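Local atomic coordinates of AvrA (Salmonella typhimurium, PDB entry 6BE0), a protein that probably transfers acetyl groups from acetyl-CoA to serine and threonine side chains of target proteins, as a YopJ-family bacterial effector that binds inositol hexakisphosphate. Residues 224-227 with 228-232; 200-203 with 204-207; 157-160 with 161-165. All coordinates share one frame; numbering follows the deposited sequence.

Contact 1: 224-227 with 228-232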
ATOM      1  N   PRO A 224     -12.030   9.607   3.284  1.00 45.96           N
ATOM      2  CA  PRO A 224     -11.926   9.778   1.831  1.00 45.70           C
ATOM      3  C   PRO A 224     -10.551  10.292   1.416  1.00 46.19           C
ATOM      4  O   PRO A 224      -9.782  10.738   2.270  1.00 46.42           O
ATOM      5  CB  PRO A 224     -13.020  10.799   1.519  1.00 49.20           C
ATOM      6  CG  PRO A 224     -13.158  11.587   2.766  1.00 50.59           C
ATOM      7  CD  PRO A 224     -12.901  10.628   3.893  1.00 49.86           C
ATOM      8  N   SER A 225     -10.253  10.230   0.122  1.00 43.15           N
ATOM      9  CA  SER A 225      -8.914  10.531  -0.377  1.00 41.67           C
ATOM     10  C   SER A 225      -8.495  11.982  -0.142  1.00 43.28           C
ATOM     11  O   SER A 225      -7.348  12.244   0.223  1.00 42.34           O
ATOM     12  CB  SER A 225      -8.827  10.208  -1.870  1.00 41.25           C
ATOM     13  OG  SER A 225      -9.747  10.984  -2.615  1.00 43.75           O
ATOM     14  N   ASP A 226      -9.412  12.921  -0.351  1.00 51.21           N
ATOM     15  CA  ASP A 226      -9.084  14.336  -0.198  1.00 54.62           C
ATOM     16  C   ASP A 226      -8.676  14.647   1.242  1.00 54.21           C
ATOM     17  O   ASP A 226      -7.830  15.508   1.484  1.00 54.56           O
ATOM     18  CB  ASP A 226     -10.263  15.218  -0.617  1.00 56.29           C
ATOM     19  CG  ASP A 226     -11.518  14.933   0.179  1.00 60.44           C
ATOM     20  OD1 ASP A 226     -11.836  13.743   0.388  1.00 64.82           O
ATOM     21  OD2 ASP A 226     -12.186  15.899   0.603  1.00 71.43           O
ATOM     22  N   LYS A 227      -9.274  13.938   2.192  1.00 50.76           N
ATOM     23  CA  LYS A 227      -8.908  14.083   3.595  1.00 51.99           C
ATOM     24  C   LYS A 227      -7.551  13.439   3.864  1.00 50.87           C
ATOM     25  O   LYS A 227      -6.758  13.941   4.661  1.00 53.00           O
ATOM     26  CB  LYS A 227      -9.975  13.459   4.498  1.00 51.05           C
ATOM     27  CG  LYS A 227     -11.337  14.126   4.409  1.00 52.36           C
ATOM     28  CD  LYS A 227     -11.376  15.448   5.163  1.00 63.20           C
ATOM     29  CE  LYS A 227     -11.447  15.246   6.672  1.00 69.01           C
ATOM     30  NZ  LYS A 227     -12.693  14.540   7.088  1.00 67.92           N
ATOM     31  N   ALA A 228      -7.291  12.323   3.190  1.00 39.20           N
ATOM     32  CA  ALA A 228      -6.044  11.590   3.370  1.00 36.99           C
ATOM     33  C   ALA A 228      -4.851  12.396   2.863  1.00 38.96           C
ATOM     34  O   ALA A 228      -3.752  12.296   3.406  1.00 44.80           O
ATOM     35  CB  ALA A 228      -6.113  10.247   2.660  1.00 35.04           C
ATOM     36  N   ASP A 229      -5.073  13.196   1.824  1.00 41.41           N
ATOM     37  CA  ASP A 229      -4.007  14.007   1.240  1.00 45.95           C
ATOM     38  C   ASP A 229      -3.459  15.027   2.237  1.00 47.37           C
ATOM     39  O   ASP A 229      -2.307  15.446   2.133  1.00 54.10           O
ATOM     40  CB  ASP A 229      -4.507  14.728  -0.017  1.00 47.70           C
ATOM     41  CG  ASP A 229      -4.800  13.774  -1.165  1.00 46.38           C
ATOM     42  OD1 ASP A 229      -4.330  12.618  -1.123  1.00 40.45           O
ATOM     43  OD2 ASP A 229      -5.496  14.186  -2.119  1.00 44.42           O
ATOM     44  N   ARG A 230      -4.285  15.420   3.200  1.00 62.72           N
ATOM     45  CA  ARG A 230      -3.876  16.396   4.205  1.00 66.40           C
ATOM     46  C   ARG A 230      -3.017  15.756   5.294  1.00 66.81           C
ATOM     47  O   ARG A 230      -2.320  16.454   6.031  1.00 69.39           O
ATOM     48  CB  ARG A 230      -5.102  17.054   4.838  1.00 67.31           C
ATOM     49  CG  ARG A 230      -6.057  17.685   3.841  1.00 67.00           C
ATOM     50  CD  ARG A 230      -7.298  18.217   4.533  1.00 68.70           C
ATOM     51  NE  ARG A 230      -8.354  18.549   3.579  1.00 79.92           N
ATOM     52  CZ  ARG A 230      -9.601  18.863   3.916  1.00 76.93           C
ATOM     53  NH1 ARG A 230      -9.964  18.890   5.194  1.00 78.72           N
ATOM     54  NH2 ARG A 230     -10.490  19.148   2.973  1.00 67.07           N
ATOM     55  N   TYR A 231      -3.069  14.430   5.386  1.00 46.43           N
ATOM     56  CA  TYR A 231      -2.347  13.694   6.421  1.00 39.73           C
ATOM     57  C   TYR A 231      -1.038  13.098   5.913  1.00 41.69           C
ATOM     58  O   TYR A 231      -0.012  13.166   6.592  1.00 44.34           O
ATOM     59  CB  TYR A 231      -3.219  12.566   6.981  1.00 33.73           C
ATOM     60  CG  TYR A 231      -4.242  13.003   8.008  1.00 36.16           C
ATOM     61  CD1 TYR A 231      -3.879  13.214   9.331  1.00 37.17           C
ATOM     62  CD2 TYR A 231      -5.571  13.187   7.657  1.00 36.80           C
ATOM     63  CE1 TYR A 231      -4.810  13.607  10.274  1.00 40.50           C
ATOM     64  CE2 TYR A 231      -6.510  13.580   8.593  1.00 39.62           C
ATOM     65  CZ  TYR A 231      -6.124  13.788   9.899  1.00 40.68           C
ATOM     66  OH  TYR A 231      -7.058  14.176  10.834  1.00 41.91           O
ATOM     67  N   LEU A 232      -1.078  12.516   4.719  1.00 32.20           N
ATOM     68  CA  LEU A 232       0.003  11.653   4.252  1.00 29.18           C
ATOM     69  C   LEU A 232       1.092  12.403   3.483  1.00 33.77           C
ATOM     70  O   LEU A 232       0.811  13.397   2.812  1.00 37.09           O
ATOM     71  CB  LEU A 232      -0.576  10.538   3.382  1.00 26.44           C
ATOM     72  CG  LEU A 232      -1.662   9.709   4.074  1.00 27.71           C
ATOM     73  CD1 LEU A 232      -2.263   8.686   3.121  1.00 23.74           C
ATOM     74  CD2 LEU A 232      -1.110   9.020   5.317  1.00 23.24           C
TER
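Lys227 meets two flat groups of the following turn. Lys227 CD lies over one face of the Arg230 guanidinium, 3.7 Å from Arg230 NH1 and offset toward the rim. Lys227 O lies at the edge of the Tyr231 ring, near the ring plane and 3.3 Å from Tyr231 CD2. The motif is a single short helix, 225-228, with Pro224 at its N-cap position.

The Lys227 side chain is folded. CG sits beside the backbone N (chi1 -63°), and the bend at chi2 (-76°) brings CD against the guanidinium face. Further bends at chi3 and chi4 place CE and NZ. Lys227 NZ stays 5.5 Å from Arg230 NH1, so the two like charges are not in contact. The Arg230 chain instead runs extended from CG to NE, back along the turn. Arg230 CG passes 3.7 Å from Asp226 O. The carboxylate of Asp226 is a nearby opposite charge, but it lies well out of the guanidinium plane and no N-H points at it.

The backbone holds the turn together. Ala228 N donates to Pro224 O and Asp229 N donates to Ser225 O, each spanning four residues. Arg230 N then reaches Lys227 O at 3.2 Å, three residues back, from above the carbonyl plane. Lys227 O thus receives an N-H and also borders the tyrosine ring.

The polar ends of two side chains are held by other parts of the fold. Asp229 OD1 forms a salt bridge with Arg245 and a hydrogen bond with Tyr237, while Tyr231 OH bonds to Asp210 in helix 205-212. Ala228 packs on Val175 of strand 170-176. The Ser225 side chain lies about 7 Å from that of Arg181, a coenzyme A-binding residue. Ala228 O takes two N-H groups, from Tyr231 N and Leu232 N, each at 3.0 Å.

Contact 2: 200-203 with 204-207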
ATOM      1  N   GLU A 200       8.341   6.800   6.871  1.00 39.46           N
ATOM      2  CA  GLU A 200       7.619   8.027   7.193  1.00 41.14           C
ATOM      3  C   GLU A 200       6.988   7.929   8.577  1.00 40.05           C
ATOM      4  O   GLU A 200       5.913   8.479   8.818  1.00 43.65           O
ATOM      5  CB  GLU A 200       6.537   8.303   6.144  1.00 39.19           C
ATOM      6  CG  GLU A 200       7.052   8.392   4.713  1.00 39.83           C
ATOM      7  CD  GLU A 200       7.845   9.656   4.444  1.00 44.15           C
ATOM      8  OE1 GLU A 200       8.041  10.458   5.385  1.00 44.89           O
ATOM      9  OE2 GLU A 200       8.269   9.849   3.284  1.00 44.21           O
ATOM     10  N   PHE A 201       7.669   7.227   9.478  1.00 36.85           N
ATOM     11  CA  PHE A 201       7.154   6.962  10.818  1.00 36.90           C
ATOM     12  C   PHE A 201       6.666   8.229  11.519  1.00 38.26           C
ATOM     13  O   PHE A 201       5.513   8.304  11.940  1.00 37.82           O
ATOM     14  CB  PHE A 201       8.229   6.284  11.670  1.00 37.83           C
ATOM     15  CG  PHE A 201       7.760   5.899  13.045  1.00 43.07           C
ATOM     16  CD1 PHE A 201       7.799   6.811  14.088  1.00 42.24           C
ATOM     17  CD2 PHE A 201       7.279   4.625  13.295  1.00 36.95           C
ATOM     18  CE1 PHE A 201       7.364   6.461  15.351  1.00 40.20           C
ATOM     19  CE2 PHE A 201       6.845   4.270  14.555  1.00 37.50           C
ATOM     20  CZ  PHE A 201       6.888   5.188  15.585  1.00 39.09           C
ATOM     21  N   MET A 202       7.545   9.219  11.646  1.00 46.75           N
ATOM     22  CA  MET A 202       7.207  10.457  12.339  1.00 48.52           C
ATOM     23  C   MET A 202       6.103  11.232  11.621  1.00 48.73           C
ATOM     24  O   MET A 202       5.223  11.808  12.262  1.00 49.52           O
ATOM     25  CB  MET A 202       8.448  11.342  12.484  1.00 51.11           C
ATOM     26  CG  MET A 202       9.560  10.739  13.333  1.00 52.09           C
ATOM     27  SD  MET A 202       9.049  10.285  15.007  1.00 57.09           S
ATOM     28  CE  MET A 202       8.325  11.816  15.594  1.00 54.12           C
ATOM     29  N   ASN A 203       6.150  11.248  10.292  1.00 49.70           N
ATOM     30  CA  ASN A 203       5.149  11.961   9.502  1.00 49.27           C
ATOM     31  C   ASN A 203       3.755  11.351   9.622  1.00 46.24           C
ATOM     32  O   ASN A 203       2.767  11.965   9.215  1.00 50.05           O
ATOM     33  CB  ASN A 203       5.556  11.995   8.026  1.00 48.61           C
ATOM     34  CG  ASN A 203       6.641  13.017   7.735  1.00 52.26           C
ATOM     35  OD1 ASN A 203       6.834  13.973   8.488  1.00 58.77           O
ATOM     36  ND2 ASN A 203       7.349  12.825   6.628  1.00 52.84           N
ATOM     37  N   LEU A 204       3.682  10.145  10.179  1.00 41.02           N
ATOM     38  CA  LEU A 204       2.420   9.421  10.299  1.00 39.85           C
ATOM     39  C   LEU A 204       1.908   9.380  11.736  1.00 40.70           C
ATOM     40  O   LEU A 204       0.924   8.702  12.031  1.00 40.86           O
ATOM     41  CB  LEU A 204       2.587   7.999   9.765  1.00 40.78           C
ATOM     42  CG  LEU A 204       2.789   7.920   8.254  1.00 36.36           C
ATOM     43  CD1 LEU A 204       3.303   6.549   7.857  1.00 42.10           C
ATOM     44  CD2 LEU A 204       1.490   8.240   7.533  1.00 38.39           C
ATOM     45  N   VAL A 205       2.572  10.101  12.630  1.00 41.63           N
ATOM     46  CA  VAL A 205       2.125  10.171  14.014  1.00 42.45           C
ATOM     47  C   VAL A 205       0.741  10.809  14.095  1.00 43.46           C
ATOM     48  O   VAL A 205      -0.132  10.320  14.810  1.00 51.06           O
ATOM     49  CB  VAL A 205       3.113  10.971  14.892  1.00 44.27           C
ATOM     50  CG1 VAL A 205       2.541  11.196  16.288  1.00 45.61           C
ATOM     51  CG2 VAL A 205       4.448  10.249  14.980  1.00 43.72           C
ATOM     52  N   LYS A 206       0.544  11.897  13.357  1.00 45.51           N
ATOM     53  CA  LYS A 206      -0.688  12.676  13.454  1.00 47.05           C
ATOM     54  C   LYS A 206      -1.937  11.873  13.088  1.00 47.31           C
ATOM     55  O   LYS A 206      -2.943  11.937  13.794  1.00 50.29           O
ATOM     56  CB  LYS A 206      -0.605  13.920  12.564  1.00 48.75           C
ATOM     57  CG  LYS A 206      -1.829  14.823  12.675  1.00 54.05           C
ATOM     58  CD  LYS A 206      -1.602  16.184  12.033  1.00 61.03           C
ATOM     59  CE  LYS A 206      -2.861  17.043  12.084  1.00 65.34           C
ATOM     60  NZ  LYS A 206      -3.329  17.295  13.478  1.00 65.14           N
ATOM     61  N   ILE A 207      -1.882  11.123  11.991  1.00 45.87           N
ATOM     62  CA  ILE A 207      -3.052  10.372  11.542  1.00 45.84           C
ATOM     63  C   ILE A 207      -3.378   9.251  12.530  1.00 42.99           C
ATOM     64  O   ILE A 207      -4.544   8.918  12.743  1.00 43.58           O
ATOM     65  CB  ILE A 207      -2.852   9.781  10.122  1.00 40.18           C
ATOM     66  CG1 ILE A 207      -4.147   9.123   9.634  1.00 39.72           C
ATOM     67  CG2 ILE A 207      -1.698   8.787  10.099  1.00 38.29           C
ATOM     68  CD1 ILE A 207      -4.154   8.798   8.151  1.00 38.33           C
TER
HETATM   69  O   HOH W   1       0.027  11.859   9.579  1.00 34.24           O
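Leu204 turns its CG to the side of its own backbone N (chi1 -69°), which folds the side chain back over Glu200. Leu204 CG then lies 3.2 Å from Glu200 O, and Leu204 CD1 reaches Glu200 CB at 4.1 Å. Val205 has CG1 anti to its backbone N (chi1 172°). The other branch, Val205 CG2, is thereby left beside the N and lies 3.2 Å from Met202 O.

The apolar contact between Met202 and Val205 is made by end atoms. Met202 CE stands 4.2 Å from Val205 CG2. The sulfur of the same methionine lies at the edge of the Phe201 ring, in its plane. That phenylalanine also makes a cation-pi contact with Arg131 of strand 125-133.

Two backbone bonds close the turn, each three residues long. Leu204 N donates to Phe201 O, and Val205 N donates to Met202 O at 3.2 Å. Both donors stand above the carbonyl plane. The second bond is the straighter, with an angle of 166° at the hydrogen.

Asn203 ND2 turns back to Glu200 OE1 at 2.8 Å, meeting it on the syn side but out of the carboxylate plane. The second oxygen of Glu200, OE2, is bonded to Ser235, so both carboxylate oxygens are engaged. A water extends the link into the next helix: it donates to Asn203 O at 2.8 Å and accepts from Ile207 N.

Leu204 packs on Leu232, and Val205 on Met133. The Glu200 side chain is about 8 Å from the bound inositol hexakisphosphate. The arrangement is a tight link between two successive helices: helix 186-199 ends, residues 202-203 form a short 3-10 segment, and Leu204 takes the N-cap position of helix 205-212.

Contact 3: 157-160 with 161-165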
ATOM      1  N   ARG A 157     -17.186  -4.101   8.160  1.00 46.12           N
ATOM      2  CA  ARG A 157     -16.919  -5.531   8.252  1.00 46.46           C
ATOM      3  C   ARG A 157     -15.592  -5.777   8.955  1.00 45.50           C
ATOM      4  O   ARG A 157     -15.486  -6.641   9.827  1.00 46.22           O
ATOM      5  CB  ARG A 157     -16.896  -6.173   6.865  1.00 46.27           C
ATOM      6  CG  ARG A 157     -16.791  -7.691   6.896  1.00 47.44           C
ATOM      7  CD  ARG A 157     -16.568  -8.270   5.508  1.00 49.28           C
ATOM      8  NE  ARG A 157     -17.617  -7.880   4.571  1.00 56.16           N
ATOM      9  CZ  ARG A 157     -17.601  -8.159   3.272  1.00 61.89           C
ATOM     10  NH1 ARG A 157     -16.584  -8.833   2.746  1.00 55.59           N
ATOM     11  NH2 ARG A 157     -18.603  -7.762   2.495  1.00 62.68           N
ATOM     12  N   THR A 158     -14.580  -5.007   8.566  1.00 38.92           N
ATOM     13  CA  THR A 158     -13.240  -5.162   9.111  1.00 38.27           C
ATOM     14  C   THR A 158     -13.176  -4.644  10.543  1.00 38.59           C
ATOM     15  O   THR A 158     -12.504  -5.231  11.390  1.00 38.62           O
ATOM     16  CB  THR A 158     -12.197  -4.423   8.251  1.00 37.32           C
ATOM     17  OG1 THR A 158     -12.338  -4.823   6.883  1.00 37.20           O
ATOM     18  CG2 THR A 158     -10.781  -4.728   8.726  1.00 37.16           C
ATOM     19  N   LYS A 159     -13.875  -3.545  10.808  1.00 44.25           N
ATOM     20  CA  LYS A 159     -13.938  -2.984  12.154  1.00 44.27           C
ATOM     21  C   LYS A 159     -14.526  -3.994  13.131  1.00 45.28           C
ATOM     22  O   LYS A 159     -14.002  -4.187  14.227  1.00 46.70           O
ATOM     23  CB  LYS A 159     -14.768  -1.697  12.169  1.00 45.31           C
ATOM     24  CG  LYS A 159     -14.973  -1.119  13.565  1.00 49.16           C
ATOM     25  CD  LYS A 159     -15.557   0.285  13.523  1.00 52.65           C
ATOM     26  CE  LYS A 159     -15.703   0.857  14.927  1.00 52.80           C
ATOM     27  NZ  LYS A 159     -15.987   2.320  14.921  1.00 57.39           N
ATOM     28  N   ALA A 160     -15.616  -4.638  12.724  1.00 41.83           N
ATOM     29  CA  ALA A 160     -16.304  -5.599  13.579  1.00 43.40           C
ATOM     30  C   ALA A 160     -15.457  -6.848  13.799  1.00 42.89           C
ATOM     31  O   ALA A 160     -15.469  -7.430  14.884  1.00 43.76           O
ATOM     32  CB  ALA A 160     -17.646  -5.975  12.975  1.00 45.02           C
ATOM     33  N   ALA A 161     -14.728  -7.256  12.765  1.00 41.77           N
ATOM     34  CA  ALA A 161     -13.848  -8.415  12.859  1.00 41.66           C
ATOM     35  C   ALA A 161     -12.799  -8.189  13.938  1.00 40.95           C
ATOM     36  O   ALA A 161     -12.458  -9.099  14.694  1.00 41.51           O
ATOM     37  CB  ALA A 161     -13.181  -8.691  11.521  1.00 40.94           C
ATOM     38  N   LEU A 162     -12.298  -6.959  14.004  1.00 41.27           N
ATOM     39  CA  LEU A 162     -11.275  -6.595  14.972  1.00 40.98           C
ATOM     40  C   LEU A 162     -11.864  -6.469  16.376  1.00 41.47           C
ATOM     41  O   LEU A 162     -11.229  -6.853  17.358  1.00 41.64           O
ATOM     42  CB  LEU A 162     -10.602  -5.286  14.558  1.00 39.94           C
ATOM     43  CG  LEU A 162      -9.395  -4.838  15.387  1.00 39.93           C
ATOM     44  CD1 LEU A 162      -8.281  -5.873  15.340  1.00 39.45           C
ATOM     45  CD2 LEU A 162      -8.893  -3.490  14.897  1.00 40.23           C
ATOM     46  N   GLU A 163     -13.077  -5.933  16.466  1.00 52.75           N
ATOM     47  CA  GLU A 163     -13.761  -5.803  17.749  1.00 54.24           C
ATOM     48  C   GLU A 163     -13.950  -7.161  18.424  1.00 55.08           C
ATOM     49  O   GLU A 163     -13.914  -7.259  19.650  1.00 55.90           O
ATOM     50  CB  GLU A 163     -15.120  -5.120  17.569  1.00 55.78           C
ATOM     51  CG  GLU A 163     -15.041  -3.611  17.371  1.00 58.46           C
ATOM     52  CD  GLU A 163     -16.402  -2.980  17.110  1.00 71.06           C
ATOM     53  OE1 GLU A 163     -17.408  -3.721  17.063  1.00 72.55           O
ATOM     54  OE2 GLU A 163     -16.463  -1.741  16.948  1.00 66.93           O
ATOM     55  N   ARG A 164     -14.144  -8.205  17.624  1.00 62.53           N
ATOM     56  CA  ARG A 164     -14.376  -9.542  18.163  1.00 62.99           C
ATOM     57  C   ARG A 164     -13.146 -10.098  18.881  1.00 59.39           C
ATOM     58  O   ARG A 164     -13.271 -10.931  19.779  1.00 61.60           O
ATOM     59  CB  ARG A 164     -14.808 -10.501  17.052  1.00 60.92           C
ATOM     60  CG  ARG A 164     -16.313 -10.516  16.821  1.00 62.92           C
ATOM     61  CD  ARG A 164     -16.738 -11.602  15.845  1.00 70.94           C
ATOM     62  NE  ARG A 164     -16.378 -11.282  14.466  1.00 72.51           N
ATOM     63  CZ  ARG A 164     -17.083 -10.483  13.672  1.00 62.75           C
ATOM     64  NH1 ARG A 164     -18.193  -9.904  14.113  1.00 65.28           N
ATOM     65  NH2 ARG A 164     -16.675 -10.257  12.430  1.00 63.08           N
ATOM     66  N   GLU A 165     -11.961  -9.643  18.487  1.00 50.94           N
ATOM     67  CA  GLU A 165     -10.733 -10.050  19.165  1.00 50.26           C
ATOM     68  C   GLU A 165     -10.653  -9.396  20.543  1.00 53.88           C
ATOM     69  O   GLU A 165      -9.854  -9.802  21.391  1.00 52.66           O
ATOM     70  CB  GLU A 165      -9.503  -9.687  18.330  1.00 47.60           C
ATOM     71  CG  GLU A 165      -9.417 -10.411  16.991  1.00 49.71           C
ATOM     72  CD  GLU A 165      -9.167 -11.902  17.140  1.00 51.96           C
ATOM     73  OE1 GLU A 165      -9.749 -12.683  16.356  1.00 60.06           O
ATOM     74  OE2 GLU A 165      -8.385 -12.294  18.031  1.00 49.35           O
TER
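Lys159 and Glu163 pair across one turn of helix 151-164, and their side chains cross obliquely. The contact is made by the aliphatic part of the lysine. Lys159 CE lies 3.4 Å from Glu163 OE2, and Lys159 CG also approaches that oxygen. The charged ends stay farther apart: Lys159 NZ is 4.6 Å from Glu163 OE2. That is too far for a salt bridge, though the opposite charges probably still attract weakly. The lysine chain is fully extended, with CG anti to its backbone N (chi1 175°). It therefore carries NZ past the carboxylate, while Glu163 CG bends back beside its own N and rests 3.4 Å from Lys159 O.

A second side-chain contact involves a flat group. Ala160 O faces the centre of the Arg164 guanidinium, 3.6 Å from its plane. The arginine chain bends at chi3 (-73°) to bring the group over the preceding turn. One guanidinium nitrogen, Arg164 NH1, also comes to 4.1 Å from Ala160 CB.

The backbone bonds are those of a regular alpha helix. Ala161 N, Leu162 N, Glu163 N and Arg164 N donate in turn to Arg157 O, Thr158 O, Lys159 O and Ala160 O. Lys159 O also takes a weak second bond from Leu162 N. The hydroxyl of Thr158 bonds to the backbone O of Leu154, one turn earlier.

Mostly apolar packing joins the helix to its neighbours. Leu162 packs on Val98 and Ile101 of helix 94-106 and on Cys170 and Phe172 of strand 170-176. Ala161 touches Val94, and Thr158 leans on Phe172. Glu165 O adds a hydrogen bond from Lys102 NZ of helix 94-106. In this way the helix connecting strands 136-143 and 170-176 in a beta-alpha-beta unit is held against strand 170-176 and helix 94-106.

Overall arrangement
From the N terminus the order is contact 3, contact 2, contact 1. Each is local, closing a turn within one continuous stretch, and none nests in or crosses another. Contact 3 lies on the crossover helix before strand 170-176. Contact 2 follows helix 186-199 and opens helix 205-212. Contact 1 forms helix 225-228 and the turn after it. Contacts 1 and 2 touch: Leu232 CD2 is 3.5 Å from Leu204 CD2, and Tyr231 CD1 is 3.7 Å from Ile207 CB. Contact 3 stands apart, its centre about 24 Å from each of the other two centres. Strand 170-176 nevertheless links it to contact 1, since both pack on that strand.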